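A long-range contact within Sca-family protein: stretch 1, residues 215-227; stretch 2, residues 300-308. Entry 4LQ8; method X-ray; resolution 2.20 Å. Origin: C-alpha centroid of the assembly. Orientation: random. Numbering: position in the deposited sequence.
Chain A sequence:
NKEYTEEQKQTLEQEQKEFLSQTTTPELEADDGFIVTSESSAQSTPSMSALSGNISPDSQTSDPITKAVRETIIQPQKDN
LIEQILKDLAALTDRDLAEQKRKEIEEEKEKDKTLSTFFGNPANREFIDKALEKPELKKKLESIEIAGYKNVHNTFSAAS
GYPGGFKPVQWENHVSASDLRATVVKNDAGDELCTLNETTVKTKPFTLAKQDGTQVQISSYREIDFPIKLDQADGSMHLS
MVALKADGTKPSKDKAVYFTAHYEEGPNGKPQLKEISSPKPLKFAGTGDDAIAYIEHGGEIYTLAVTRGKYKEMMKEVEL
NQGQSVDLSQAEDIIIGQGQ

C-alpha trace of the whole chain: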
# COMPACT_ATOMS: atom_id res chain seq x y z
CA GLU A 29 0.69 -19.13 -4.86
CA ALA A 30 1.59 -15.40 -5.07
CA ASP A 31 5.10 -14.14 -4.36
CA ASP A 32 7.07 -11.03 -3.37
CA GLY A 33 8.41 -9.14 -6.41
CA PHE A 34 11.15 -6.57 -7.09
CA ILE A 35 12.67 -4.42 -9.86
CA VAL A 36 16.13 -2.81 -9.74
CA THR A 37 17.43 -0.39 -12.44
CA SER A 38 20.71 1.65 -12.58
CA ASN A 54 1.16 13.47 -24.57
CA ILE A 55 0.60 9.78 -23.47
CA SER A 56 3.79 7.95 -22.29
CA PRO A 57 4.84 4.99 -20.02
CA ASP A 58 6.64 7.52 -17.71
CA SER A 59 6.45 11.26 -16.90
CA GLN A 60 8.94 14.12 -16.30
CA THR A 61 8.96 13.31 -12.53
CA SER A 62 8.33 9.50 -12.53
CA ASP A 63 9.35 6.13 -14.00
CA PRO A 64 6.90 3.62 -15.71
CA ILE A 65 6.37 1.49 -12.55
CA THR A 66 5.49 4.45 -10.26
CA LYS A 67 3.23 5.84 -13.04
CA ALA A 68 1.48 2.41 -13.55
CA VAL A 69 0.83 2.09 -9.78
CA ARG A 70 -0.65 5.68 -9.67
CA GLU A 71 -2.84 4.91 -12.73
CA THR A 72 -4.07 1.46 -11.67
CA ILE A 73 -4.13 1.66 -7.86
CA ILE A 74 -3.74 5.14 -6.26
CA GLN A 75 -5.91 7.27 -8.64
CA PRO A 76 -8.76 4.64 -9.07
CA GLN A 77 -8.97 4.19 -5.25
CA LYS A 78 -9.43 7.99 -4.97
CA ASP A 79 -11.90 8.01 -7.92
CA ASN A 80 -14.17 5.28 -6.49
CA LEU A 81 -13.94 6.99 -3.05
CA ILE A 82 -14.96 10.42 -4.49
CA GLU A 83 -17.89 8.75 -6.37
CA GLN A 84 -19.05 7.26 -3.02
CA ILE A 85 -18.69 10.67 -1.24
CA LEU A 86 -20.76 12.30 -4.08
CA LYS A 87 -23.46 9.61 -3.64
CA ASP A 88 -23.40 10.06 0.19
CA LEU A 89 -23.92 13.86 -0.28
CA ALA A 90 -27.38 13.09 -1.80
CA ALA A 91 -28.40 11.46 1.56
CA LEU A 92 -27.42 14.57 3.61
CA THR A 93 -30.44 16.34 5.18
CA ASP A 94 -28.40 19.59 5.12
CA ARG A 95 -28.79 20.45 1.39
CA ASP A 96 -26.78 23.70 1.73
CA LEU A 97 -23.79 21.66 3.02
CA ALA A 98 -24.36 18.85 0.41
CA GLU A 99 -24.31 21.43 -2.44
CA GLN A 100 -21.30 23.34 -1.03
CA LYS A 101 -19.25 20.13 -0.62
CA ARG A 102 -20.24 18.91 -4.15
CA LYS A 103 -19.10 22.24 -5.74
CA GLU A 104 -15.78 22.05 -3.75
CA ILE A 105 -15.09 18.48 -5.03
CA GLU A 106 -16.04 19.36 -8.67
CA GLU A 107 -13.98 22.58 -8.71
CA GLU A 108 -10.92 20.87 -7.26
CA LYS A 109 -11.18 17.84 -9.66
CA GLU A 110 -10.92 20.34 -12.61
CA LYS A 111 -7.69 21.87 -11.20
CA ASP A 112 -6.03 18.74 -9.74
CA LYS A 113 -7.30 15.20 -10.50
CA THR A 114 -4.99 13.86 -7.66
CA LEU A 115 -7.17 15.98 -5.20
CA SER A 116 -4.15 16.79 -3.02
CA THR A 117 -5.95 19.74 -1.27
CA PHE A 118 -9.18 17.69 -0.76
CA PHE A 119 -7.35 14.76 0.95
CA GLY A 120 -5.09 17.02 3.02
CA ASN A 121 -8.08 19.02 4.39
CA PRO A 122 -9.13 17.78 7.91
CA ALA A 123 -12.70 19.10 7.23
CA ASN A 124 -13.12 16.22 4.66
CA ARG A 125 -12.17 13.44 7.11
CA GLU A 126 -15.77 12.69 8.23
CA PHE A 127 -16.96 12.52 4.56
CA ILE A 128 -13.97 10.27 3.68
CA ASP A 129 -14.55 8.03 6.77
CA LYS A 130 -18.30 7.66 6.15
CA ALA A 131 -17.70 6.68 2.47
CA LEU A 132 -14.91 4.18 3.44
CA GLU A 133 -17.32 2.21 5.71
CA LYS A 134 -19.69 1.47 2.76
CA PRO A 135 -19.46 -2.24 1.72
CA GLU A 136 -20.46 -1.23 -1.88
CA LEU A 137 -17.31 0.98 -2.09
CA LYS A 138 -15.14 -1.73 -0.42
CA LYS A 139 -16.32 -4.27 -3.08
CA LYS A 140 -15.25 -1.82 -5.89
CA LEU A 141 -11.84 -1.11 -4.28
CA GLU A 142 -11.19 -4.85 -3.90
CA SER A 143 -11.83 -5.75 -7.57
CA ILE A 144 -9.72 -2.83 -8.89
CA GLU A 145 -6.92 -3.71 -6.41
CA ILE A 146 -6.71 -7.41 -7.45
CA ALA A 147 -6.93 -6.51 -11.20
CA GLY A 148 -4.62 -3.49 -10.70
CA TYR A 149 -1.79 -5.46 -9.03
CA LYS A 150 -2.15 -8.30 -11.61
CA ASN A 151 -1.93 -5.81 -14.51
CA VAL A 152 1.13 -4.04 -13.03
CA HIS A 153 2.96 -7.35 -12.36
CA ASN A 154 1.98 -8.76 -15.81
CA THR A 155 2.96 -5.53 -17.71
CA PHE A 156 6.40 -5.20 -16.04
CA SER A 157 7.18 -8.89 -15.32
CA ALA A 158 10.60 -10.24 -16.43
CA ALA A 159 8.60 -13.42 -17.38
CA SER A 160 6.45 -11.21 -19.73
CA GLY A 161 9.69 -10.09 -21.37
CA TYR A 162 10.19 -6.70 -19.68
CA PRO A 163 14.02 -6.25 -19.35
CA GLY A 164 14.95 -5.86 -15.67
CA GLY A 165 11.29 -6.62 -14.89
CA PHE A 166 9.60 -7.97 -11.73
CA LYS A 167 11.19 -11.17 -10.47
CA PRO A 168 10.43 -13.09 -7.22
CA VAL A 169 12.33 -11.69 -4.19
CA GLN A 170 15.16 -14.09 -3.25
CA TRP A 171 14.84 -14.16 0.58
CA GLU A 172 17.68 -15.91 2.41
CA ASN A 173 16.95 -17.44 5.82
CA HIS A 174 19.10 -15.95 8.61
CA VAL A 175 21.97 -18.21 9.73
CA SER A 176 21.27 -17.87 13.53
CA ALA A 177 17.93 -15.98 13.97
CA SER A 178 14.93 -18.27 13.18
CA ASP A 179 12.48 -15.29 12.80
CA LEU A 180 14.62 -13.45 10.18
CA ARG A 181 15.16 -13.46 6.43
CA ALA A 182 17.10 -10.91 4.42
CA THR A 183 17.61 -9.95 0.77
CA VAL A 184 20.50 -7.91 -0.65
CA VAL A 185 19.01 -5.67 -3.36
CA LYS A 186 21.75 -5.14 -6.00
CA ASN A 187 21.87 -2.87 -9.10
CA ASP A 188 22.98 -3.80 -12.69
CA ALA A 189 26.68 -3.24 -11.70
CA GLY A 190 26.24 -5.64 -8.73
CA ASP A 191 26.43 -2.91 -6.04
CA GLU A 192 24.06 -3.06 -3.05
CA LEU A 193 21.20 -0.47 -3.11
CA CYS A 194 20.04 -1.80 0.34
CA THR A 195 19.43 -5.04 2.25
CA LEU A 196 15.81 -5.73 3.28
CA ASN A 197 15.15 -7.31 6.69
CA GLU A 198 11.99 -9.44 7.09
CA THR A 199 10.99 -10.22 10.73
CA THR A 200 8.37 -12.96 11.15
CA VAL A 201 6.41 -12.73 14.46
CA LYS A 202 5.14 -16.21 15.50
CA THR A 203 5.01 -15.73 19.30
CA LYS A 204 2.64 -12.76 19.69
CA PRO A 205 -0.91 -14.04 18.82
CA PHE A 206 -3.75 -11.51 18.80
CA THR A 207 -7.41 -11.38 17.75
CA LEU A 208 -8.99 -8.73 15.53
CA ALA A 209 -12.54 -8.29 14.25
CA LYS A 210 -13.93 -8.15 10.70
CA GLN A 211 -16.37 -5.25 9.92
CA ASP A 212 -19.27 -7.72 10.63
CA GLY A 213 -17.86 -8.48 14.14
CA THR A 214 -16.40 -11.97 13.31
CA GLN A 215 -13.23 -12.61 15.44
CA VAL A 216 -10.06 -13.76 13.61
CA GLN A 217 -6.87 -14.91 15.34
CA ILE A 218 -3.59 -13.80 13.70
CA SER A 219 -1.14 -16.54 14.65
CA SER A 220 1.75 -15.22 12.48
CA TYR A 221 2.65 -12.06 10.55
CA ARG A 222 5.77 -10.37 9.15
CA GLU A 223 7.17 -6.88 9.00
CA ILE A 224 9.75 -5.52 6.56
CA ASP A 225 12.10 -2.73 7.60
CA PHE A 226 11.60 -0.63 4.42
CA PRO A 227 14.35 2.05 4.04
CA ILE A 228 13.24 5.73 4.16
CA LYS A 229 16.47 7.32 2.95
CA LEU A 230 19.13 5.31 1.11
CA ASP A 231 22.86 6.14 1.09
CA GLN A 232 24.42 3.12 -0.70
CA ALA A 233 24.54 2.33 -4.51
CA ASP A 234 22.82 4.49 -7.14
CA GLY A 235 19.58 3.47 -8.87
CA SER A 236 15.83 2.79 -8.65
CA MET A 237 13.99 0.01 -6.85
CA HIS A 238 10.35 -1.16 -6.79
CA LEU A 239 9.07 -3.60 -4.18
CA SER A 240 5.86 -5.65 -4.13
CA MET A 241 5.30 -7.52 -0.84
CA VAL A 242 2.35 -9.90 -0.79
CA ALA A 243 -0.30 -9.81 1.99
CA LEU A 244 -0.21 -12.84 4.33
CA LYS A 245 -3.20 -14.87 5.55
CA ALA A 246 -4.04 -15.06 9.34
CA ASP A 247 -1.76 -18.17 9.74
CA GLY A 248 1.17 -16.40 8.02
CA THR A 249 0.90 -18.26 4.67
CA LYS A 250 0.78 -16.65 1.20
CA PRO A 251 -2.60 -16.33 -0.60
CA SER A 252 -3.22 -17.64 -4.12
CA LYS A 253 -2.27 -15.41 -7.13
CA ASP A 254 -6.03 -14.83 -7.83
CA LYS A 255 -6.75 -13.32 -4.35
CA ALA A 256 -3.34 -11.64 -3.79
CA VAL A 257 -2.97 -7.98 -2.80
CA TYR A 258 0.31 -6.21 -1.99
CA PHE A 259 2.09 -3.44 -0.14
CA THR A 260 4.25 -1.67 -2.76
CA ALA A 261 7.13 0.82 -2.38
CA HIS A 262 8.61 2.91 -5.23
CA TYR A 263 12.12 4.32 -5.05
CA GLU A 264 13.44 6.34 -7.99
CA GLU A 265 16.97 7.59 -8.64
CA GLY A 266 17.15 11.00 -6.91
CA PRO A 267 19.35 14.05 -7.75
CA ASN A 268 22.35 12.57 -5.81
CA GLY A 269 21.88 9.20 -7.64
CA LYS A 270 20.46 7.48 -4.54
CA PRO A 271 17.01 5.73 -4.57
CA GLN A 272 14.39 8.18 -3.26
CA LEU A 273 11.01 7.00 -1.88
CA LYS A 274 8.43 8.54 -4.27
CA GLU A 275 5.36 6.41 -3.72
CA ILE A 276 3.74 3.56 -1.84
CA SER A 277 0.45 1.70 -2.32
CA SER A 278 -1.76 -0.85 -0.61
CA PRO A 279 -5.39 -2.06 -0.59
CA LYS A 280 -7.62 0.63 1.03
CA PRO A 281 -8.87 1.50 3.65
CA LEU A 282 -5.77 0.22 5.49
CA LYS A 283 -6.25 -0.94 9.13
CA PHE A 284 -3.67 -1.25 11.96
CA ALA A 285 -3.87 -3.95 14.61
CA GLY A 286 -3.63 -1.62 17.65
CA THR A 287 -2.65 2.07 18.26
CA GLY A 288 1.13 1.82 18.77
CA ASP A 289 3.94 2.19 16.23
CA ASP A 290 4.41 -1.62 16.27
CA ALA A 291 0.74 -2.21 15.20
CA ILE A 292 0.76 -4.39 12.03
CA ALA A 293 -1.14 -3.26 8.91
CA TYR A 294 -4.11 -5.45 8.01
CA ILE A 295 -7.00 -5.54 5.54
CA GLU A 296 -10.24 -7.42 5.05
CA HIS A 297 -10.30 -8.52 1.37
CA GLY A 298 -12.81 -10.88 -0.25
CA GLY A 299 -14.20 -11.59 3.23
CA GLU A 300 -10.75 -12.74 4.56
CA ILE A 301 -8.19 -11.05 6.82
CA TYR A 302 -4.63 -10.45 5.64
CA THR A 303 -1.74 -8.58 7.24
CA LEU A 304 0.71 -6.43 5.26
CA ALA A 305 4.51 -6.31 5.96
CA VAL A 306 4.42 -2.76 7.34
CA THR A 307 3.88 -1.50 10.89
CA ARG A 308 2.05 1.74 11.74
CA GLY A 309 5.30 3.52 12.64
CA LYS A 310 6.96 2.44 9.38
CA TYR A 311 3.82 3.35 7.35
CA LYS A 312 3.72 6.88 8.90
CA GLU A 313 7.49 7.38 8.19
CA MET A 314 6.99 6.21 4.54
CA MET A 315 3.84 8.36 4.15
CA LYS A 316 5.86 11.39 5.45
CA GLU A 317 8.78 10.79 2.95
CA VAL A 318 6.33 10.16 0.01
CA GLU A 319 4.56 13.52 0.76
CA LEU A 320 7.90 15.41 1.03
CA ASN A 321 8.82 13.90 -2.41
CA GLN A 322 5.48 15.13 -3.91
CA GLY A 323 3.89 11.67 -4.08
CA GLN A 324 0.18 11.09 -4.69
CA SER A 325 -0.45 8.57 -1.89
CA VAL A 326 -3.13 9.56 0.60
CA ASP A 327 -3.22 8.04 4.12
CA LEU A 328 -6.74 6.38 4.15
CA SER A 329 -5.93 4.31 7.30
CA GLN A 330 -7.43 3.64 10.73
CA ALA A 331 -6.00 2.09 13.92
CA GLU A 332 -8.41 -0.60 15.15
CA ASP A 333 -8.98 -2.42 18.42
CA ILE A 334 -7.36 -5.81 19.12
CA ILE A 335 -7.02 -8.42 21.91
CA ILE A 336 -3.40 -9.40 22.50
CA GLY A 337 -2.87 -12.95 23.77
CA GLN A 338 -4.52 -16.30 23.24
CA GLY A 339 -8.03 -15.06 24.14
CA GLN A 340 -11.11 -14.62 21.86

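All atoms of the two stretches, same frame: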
# COMPACT_ATOMS: atom_id res chain seq x y z
N GLN A 215 -14.57 -12.61 14.82
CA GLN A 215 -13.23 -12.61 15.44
C GLN A 215 -12.27 -13.50 14.64
O GLN A 215 -12.62 -14.64 14.30
CB GLN A 215 -13.30 -13.14 16.88
CG GLN A 215 -14.28 -12.40 17.79
CD GLN A 215 -13.65 -11.26 18.52
OE1 GLN A 215 -13.63 -10.12 18.04
NE2 GLN A 215 -13.18 -11.52 19.71
N VAL A 216 -11.07 -12.99 14.35
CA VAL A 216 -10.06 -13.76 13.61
C VAL A 216 -8.75 -13.71 14.40
O VAL A 216 -8.26 -12.61 14.72
CB VAL A 216 -9.87 -13.21 12.15
CG1 VAL A 216 -8.72 -13.91 11.43
CG2 VAL A 216 -11.15 -13.30 11.33
N GLN A 217 -8.16 -14.88 14.68
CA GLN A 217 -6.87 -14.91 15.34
C GLN A 217 -5.76 -14.82 14.30
O GLN A 217 -5.78 -15.57 13.32
CB GLN A 217 -6.67 -16.15 16.21
CG GLN A 217 -5.35 -16.02 17.00
CD GLN A 217 -5.09 -17.15 17.94
OE1 GLN A 217 -4.38 -18.09 17.59
NE2 GLN A 217 -5.64 -17.07 19.14
N ILE A 218 -4.79 -13.93 14.53
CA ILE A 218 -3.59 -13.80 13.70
C ILE A 218 -2.53 -14.57 14.47
O ILE A 218 -2.11 -14.13 15.54
CB ILE A 218 -3.18 -12.31 13.45
CG1 ILE A 218 -4.31 -11.48 12.76
CG2 ILE A 218 -1.83 -12.21 12.69
CD1 ILE A 218 -4.79 -11.95 11.36
N SER A 219 -2.13 -15.72 13.96
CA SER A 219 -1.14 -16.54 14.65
C SER A 219 0.29 -16.28 14.14
O SER A 219 1.24 -16.66 14.78
CB SER A 219 -1.51 -18.02 14.57
OG SER A 219 -1.70 -18.42 13.22
N SER A 220 0.42 -15.57 13.00
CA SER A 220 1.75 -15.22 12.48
C SER A 220 1.61 -14.08 11.50
O SER A 220 0.63 -14.01 10.76
CB SER A 220 2.40 -16.42 11.79
OG SER A 220 3.72 -16.15 11.39
N TYR A 221 2.60 -13.18 11.48
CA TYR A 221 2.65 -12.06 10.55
C TYR A 221 4.11 -11.67 10.36
O TYR A 221 4.97 -12.16 11.10
CB TYR A 221 1.79 -10.84 11.03
CG TYR A 221 2.31 -10.16 12.27
CD1 TYR A 221 3.24 -9.12 12.19
CD2 TYR A 221 1.88 -10.54 13.54
CE1 TYR A 221 3.72 -8.47 13.33
CE2 TYR A 221 2.35 -9.90 14.69
CZ TYR A 221 3.25 -8.85 14.58
OH TYR A 221 3.78 -8.27 15.70
N ARG A 222 4.39 -10.82 9.36
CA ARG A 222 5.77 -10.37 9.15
C ARG A 222 5.80 -8.86 9.02
O ARG A 222 4.78 -8.21 8.73
CB ARG A 222 6.40 -11.04 7.91
CG ARG A 222 5.71 -10.55 6.61
CD ARG A 222 6.39 -11.03 5.37
NE ARG A 222 5.61 -10.67 4.18
CZ ARG A 222 6.06 -10.79 2.95
NH1 ARG A 222 7.30 -11.21 2.73
NH2 ARG A 222 5.29 -10.48 1.92
N GLU A 223 6.97 -8.30 9.22
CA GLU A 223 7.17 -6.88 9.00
C GLU A 223 8.50 -6.68 8.30
O GLU A 223 9.49 -7.31 8.66
CB GLU A 223 7.08 -6.06 10.31
CG GLU A 223 8.06 -6.49 11.38
CD GLU A 223 7.81 -5.86 12.73
OE1 GLU A 223 8.67 -5.09 13.20
OE2 GLU A 223 6.72 -6.10 13.30
N ILE A 224 8.51 -5.81 7.29
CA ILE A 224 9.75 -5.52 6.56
C ILE A 224 10.23 -4.13 6.93
O ILE A 224 9.44 -3.18 6.99
CB ILE A 224 9.60 -5.78 5.04
CG1 ILE A 224 9.38 -7.28 4.78
CG2 ILE A 224 10.83 -5.24 4.27
CD1 ILE A 224 8.72 -7.62 3.46
N ASP A 225 11.53 -4.01 7.22
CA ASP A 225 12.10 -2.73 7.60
C ASP A 225 12.44 -1.90 6.35
O ASP A 225 13.60 -1.71 6.01
CB ASP A 225 13.32 -2.95 8.52
CG ASP A 225 13.78 -1.71 9.27
OD1 ASP A 225 12.98 -0.75 9.38
OD2 ASP A 225 14.91 -1.73 9.79
N PHE A 226 11.42 -1.40 5.65
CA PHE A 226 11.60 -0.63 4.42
C PHE A 226 12.47 0.61 4.65
O PHE A 226 12.22 1.34 5.61
CB PHE A 226 10.26 -0.22 3.80
CG PHE A 226 9.36 -1.37 3.40
CD1 PHE A 226 9.50 -1.99 2.16
CD2 PHE A 226 8.34 -1.80 4.25
CE1 PHE A 226 8.66 -3.04 1.79
CE2 PHE A 226 7.52 -2.86 3.89
CZ PHE A 226 7.66 -3.46 2.65
N PRO A 227 13.52 0.85 3.81
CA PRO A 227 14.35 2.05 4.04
C PRO A 227 13.58 3.33 3.68
O PRO A 227 12.67 3.29 2.84
CB PRO A 227 15.57 1.81 3.13
CG PRO A 227 15.08 0.93 2.05
CD PRO A 227 13.96 0.10 2.62
N GLU A 300 -11.84 -12.14 3.78
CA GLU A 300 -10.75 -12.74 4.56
C GLU A 300 -9.84 -11.65 5.11
O GLU A 300 -9.75 -10.57 4.53
CB GLU A 300 -9.93 -13.73 3.72
CG GLU A 300 -10.69 -14.95 3.21
CD GLU A 300 -11.05 -15.97 4.28
OE1 GLU A 300 -10.17 -16.77 4.66
OE2 GLU A 300 -12.22 -15.97 4.73
N ILE A 301 -9.13 -11.96 6.19
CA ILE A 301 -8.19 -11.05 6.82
C ILE A 301 -6.78 -11.37 6.35
O ILE A 301 -6.39 -12.52 6.31
CB ILE A 301 -8.33 -11.05 8.37
CG1 ILE A 301 -9.69 -10.41 8.81
CG2 ILE A 301 -7.13 -10.37 9.06
CD1 ILE A 301 -9.79 -8.80 8.74
N TYR A 302 -6.02 -10.33 6.02
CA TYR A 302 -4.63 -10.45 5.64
C TYR A 302 -3.87 -9.37 6.37
O TYR A 302 -4.42 -8.30 6.61
CB TYR A 302 -4.42 -10.22 4.12
CG TYR A 302 -5.18 -11.18 3.24
CD1 TYR A 302 -4.61 -12.37 2.81
CD2 TYR A 302 -6.46 -10.88 2.79
CE1 TYR A 302 -5.30 -13.26 2.00
CE2 TYR A 302 -7.17 -11.77 2.00
CZ TYR A 302 -6.58 -12.95 1.58
OH TYR A 302 -7.29 -13.82 0.79
N THR A 303 -2.58 -9.62 6.68
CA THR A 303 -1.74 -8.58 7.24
C THR A 303 -0.80 -8.15 6.12
O THR A 303 -0.56 -8.93 5.19
CB THR A 303 -0.97 -9.07 8.48
OG1 THR A 303 -0.12 -10.16 8.10
CG2 THR A 303 -1.90 -9.46 9.63
N LEU A 304 -0.29 -6.92 6.20
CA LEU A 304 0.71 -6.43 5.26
C LEU A 304 2.03 -6.34 6.03
O LEU A 304 2.00 -6.31 7.26
CB LEU A 304 0.29 -5.09 4.61
CG LEU A 304 -1.06 -5.09 3.82
CD1 LEU A 304 -1.31 -3.75 3.22
CD2 LEU A 304 -1.01 -6.05 2.65
N ALA A 305 3.18 -6.29 5.33
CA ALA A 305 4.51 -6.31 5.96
C ALA A 305 4.99 -4.95 6.43
O ALA A 305 6.18 -4.65 6.34
CB ALA A 305 5.52 -6.93 4.99
N VAL A 306 4.09 -4.12 6.91
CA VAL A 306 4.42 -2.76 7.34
C VAL A 306 3.73 -2.43 8.67
O VAL A 306 2.53 -2.71 8.85
CB VAL A 306 4.12 -1.74 6.18
CG1 VAL A 306 2.61 -1.50 5.95
CG2 VAL A 306 4.88 -0.43 6.37
N THR A 307 4.47 -1.88 9.60
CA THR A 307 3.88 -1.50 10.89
C THR A 307 3.35 -0.08 10.75
O THR A 307 3.71 0.61 9.81
CB THR A 307 4.91 -1.57 12.03
OG1 THR A 307 5.94 -0.64 11.74
CG2 THR A 307 5.47 -3.00 12.27
N ARG A 308 2.57 0.38 11.73
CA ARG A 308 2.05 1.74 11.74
C ARG A 308 3.15 2.81 11.73
O ARG A 308 3.07 3.78 10.97
CB ARG A 308 1.10 1.95 12.91
CG ARG A 308 0.03 2.95 12.54
CD ARG A 308 -0.15 4.03 13.54
NE ARG A 308 -1.47 4.61 13.32
CZ ARG A 308 -2.20 5.19 14.26
NH1 ARG A 308 -1.73 5.29 15.50
NH2 ARG A 308 -3.39 5.68 13.97
O HOH W 1 -0.79 -12.57 9.00
O HOH W 2 2.41 -9.61 7.40
O HOH W 3 7.51 -2.42 8.77

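Strands 215-218 and 300-304 run in roughly the same direction, 32° apart, and the two stretches share only one direct hydrogen bond, further along at A305; apolar side chains and three waters do the rest, and about 515 Å² is buried. The contact changes character along its length: side chain against side chain at the beginning, water in the middle, backbone against backbone at A305.

At the beginning the strand axes lie 9.0 Å apart at their closest, too far for backbone pairing, so the gap is filled by beta-branched residues. V216, I218, I301 and T303 alternate with residues out of reach or pointing away, such as Q217 and Y302, as an extended chain requires. I218 is m, m, which brings CD1 within 3.6 Å of CG2 of I301, itself also m, m. V216, in t, places its CG2 4.1 Å from CG1 of I301, so that I301 touches two neighbours on the same side of their strand. The methyl CG2 of I218 lies 4.1 Å from CG2 of T303.

T303 uses both branches of its side chain. In the p rotamer, its methyl sits by I218 while OG1 binds two waters. T303 OG1 donates to water 1 (OG1 to O, 2.7 Å), which in turn donates to S220 O (2.7 Å from the water O), and it accepts from water 2 (OG1 to O, 2.7 Å), which accepts a hydrogen bond from R222 N (3.0 Å from the water O). The hydroxyl thus serves as donor and acceptor at once, and links the turn and the following strand without touching their polar atoms directly. Y221, in p, sets only its CB against the hydroxyl, 3.6 Å from T303 OG1; its CA-to-CB bond points toward the other stretch, but the end of the side chain leads away.

Past the waters the backbones close in, with the CA atoms of E223 and A305 only 4.1 Å apart. I224 N donates to A305 O at 2.8 Å and a nearly straight 173°, and A305 CA approaches R222 O at 3.4 Å in a CA-H...O contact. A305 lies where the chain turns a corner and has the largest area covered by the other stretch. Its small side chain suits this crowding: A305 CB is 3.6 Å from I224 CD1 and 3.8 Å from R222 NE. The R222 side chain leaves sideways, then extends through p, t, t past this methyl, its NH1 and NH2 satisfied elsewhere in the structure.

The CA-to-CB bond of F226 points toward the other stretch, and with chi1 in m the ring edge reaches A305 O. F226 CE2 lies 3.3 Å from A305 O, which sits near the ring plane, and 4.2 Å from V306 CB. E223, in p, t, packs its CB 4.0 Å from T307 CG2 and brings its OE2 to 3.5 Å from the same methyl, while water 3 joins I224 O (2.7 Å from the water O) to T307 N (3.2 Å from the water O). T307 OG1 is left to cap the helix that follows.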